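Local coordinates for protein kirola (Actinidia deliciosa, PDB 4IH2) that is an allergen of kiwifruit from the MLP branch of the Bet v 1 family and probably binds small hydrophobic ligands in an internal cavity, at residues G53-F58 with K70-A75. Numbering follows the deposited sequence.
Sequences GSVIFF and KDIVEA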
# COMPACT_ATOMS: atom_id res chain seq x y z
N GLY A 53 -0.81 10.49 -10.72
CA GLY A 53 -1.47 10.13 -11.92
C GLY A 53 -0.87 8.90 -12.56
O GLY A 53 -1.48 8.34 -13.48
N SER A 54 0.28 8.45 -12.06
CA SER A 54 0.85 7.16 -12.51
C SER A 54 -0.05 5.94 -12.15
O SER A 54 -0.79 5.92 -11.15
CB SER A 54 2.33 7.02 -12.08
OG SER A 54 2.48 6.98 -10.63
N VAL A 55 -0.03 4.97 -13.04
CA VAL A 55 -0.89 3.79 -12.98
C VAL A 55 0.05 2.56 -12.83
O VAL A 55 1.02 2.39 -13.61
CB VAL A 55 -1.72 3.65 -14.25
CG1 VAL A 55 -2.57 2.36 -14.24
CG2 VAL A 55 -2.57 4.91 -14.41
N ILE A 56 -0.24 1.74 -11.84
CA ILE A 56 0.65 0.65 -11.44
C ILE A 56 -0.19 -0.61 -11.27
O ILE A 56 -1.27 -0.57 -10.70
CB ILE A 56 1.38 0.97 -10.14
CG1 ILE A 56 2.32 2.17 -10.34
CG2 ILE A 56 2.29 -0.21 -9.76
CD1 ILE A 56 2.78 2.74 -9.04
N PHE A 57 0.36 -1.73 -11.74
CA PHE A 57 -0.29 -3.05 -11.66
C PHE A 57 0.44 -3.87 -10.65
O PHE A 57 1.64 -3.90 -10.65
CB PHE A 57 -0.24 -3.69 -13.04
CG PHE A 57 -0.80 -5.07 -13.11
CD1 PHE A 57 -2.16 -5.28 -13.08
CD2 PHE A 57 0.03 -6.16 -13.27
CE1 PHE A 57 -2.67 -6.56 -13.17
CE2 PHE A 57 -0.46 -7.44 -13.38
CZ PHE A 57 -1.82 -7.64 -13.33
N PHE A 58 -0.30 -4.48 -9.72
CA PHE A 58 0.29 -5.37 -8.71
C PHE A 58 -0.20 -6.79 -8.91
O PHE A 58 -1.41 -6.98 -9.08
CB PHE A 58 -0.19 -4.92 -7.34
CG PHE A 58 0.29 -3.56 -6.98
CD1 PHE A 58 1.48 -3.40 -6.34
CD2 PHE A 58 -0.48 -2.42 -7.29
CE1 PHE A 58 1.93 -2.12 -6.02
CE2 PHE A 58 -0.04 -1.16 -6.98
CZ PHE A 58 1.17 -1.02 -6.34
N LYS A 70 -5.00 -2.92 -10.21
CA LYS A 70 -4.49 -1.75 -10.92
C LYS A 70 -4.87 -0.53 -10.08
O LYS A 70 -6.05 -0.38 -9.70
CB LYS A 70 -5.07 -1.68 -12.32
CG LYS A 70 -4.35 -0.73 -13.24
CD LYS A 70 -4.84 -0.87 -14.68
CE LYS A 70 -6.07 -0.02 -14.89
NZ LYS A 70 -6.53 0.01 -16.32
N ASP A 71 -3.85 0.26 -9.74
CA ASP A 71 -3.95 1.42 -8.88
C ASP A 71 -3.45 2.66 -9.61
O ASP A 71 -2.48 2.58 -10.43
CB ASP A 71 -3.03 1.34 -7.67
CG ASP A 71 -3.38 0.26 -6.65
OD1 ASP A 71 -4.19 -0.65 -6.91
OD2 ASP A 71 -2.79 0.35 -5.56
N ILE A 72 -4.07 3.79 -9.30
CA ILE A 72 -3.60 5.08 -9.73
C ILE A 72 -3.07 5.80 -8.50
O ILE A 72 -3.69 5.74 -7.41
CB ILE A 72 -4.78 5.87 -10.36
CG1 ILE A 72 -5.26 5.10 -11.63
CG2 ILE A 72 -4.41 7.31 -10.63
CD1 ILE A 72 -6.54 5.60 -12.27
N VAL A 73 -1.94 6.47 -8.64
CA VAL A 73 -1.42 7.39 -7.58
C VAL A 73 -2.23 8.69 -7.68
O VAL A 73 -2.08 9.50 -8.62
CB VAL A 73 0.08 7.66 -7.74
CG1 VAL A 73 0.61 8.52 -6.56
CG2 VAL A 73 0.84 6.33 -7.78
N GLU A 74 -3.14 8.88 -6.71
CA GLU A 74 -4.04 10.02 -6.70
C GLU A 74 -3.51 11.24 -6.00
O GLU A 74 -3.93 12.34 -6.31
CB GLU A 74 -5.47 9.63 -6.23
CG GLU A 74 -5.81 9.72 -4.78
CD GLU A 74 -7.35 9.59 -4.52
OE1 GLU A 74 -8.13 9.16 -5.41
OE2 GLU A 74 -7.80 9.94 -3.42
N ALA A 75 -2.58 11.06 -5.07
CA ALA A 75 -1.98 12.11 -4.31
C ALA A 75 -0.56 11.80 -3.88
O ALA A 75 -0.22 10.65 -3.53
CB ALA A 75 -2.83 12.46 -3.05
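Ile56 and Asp71 pair through reciprocal backbone bonds in an antiparallel β-hairpin, strands 55-62 and 65-77, of the curved seven-stranded sheet of the Bet v 1 fold. Asp71 N gives a nearly straight bond to Ile56 O at 2.9 Å, and Ile56 N reaches Asp71 O in return. Further along, Val73 N binds Ser54 O, and Gly53 N meets Val73 O, lying in the plane of that carbonyl, so the pairing runs past the start of the strand into the preceding loop.

As a worked example of a two-faced sheet, the hairpin packs tightly on the side of Ile56, Phe58 and Asp71, where Leu28 and Val42 cover Ile56 and Phe58. The side chains of Asp71 and Phe58 cross at about a right angle, with carboxylate and ring planes 52° apart; Asp71 CB lies in plane at the ring edge, while Asp71 OD2 comes in obliquely, 3.4 Å from Phe58 CE2. That oxygen also makes a weak hydrogen bond to an unidentified molecule, probably from the crystallisation liquor, which may mark the family's ligand pocket. Ser54 OG, hydrogen-bonded to Thr51 O, lies 3.4 Å from Val73 CG2.

The other face, with Val55, Phe57, Lys70 and Ile72, is partly exposed to solvent. Val55 and Ile72 lie side by side, Val55 CG2 3.9 Å from Ile72 CG1. A chi1 of 176° turns the other methyl of Val55 away from the backbone N, and Val55 CG1 rests 3.7 Å from Lys70 CG.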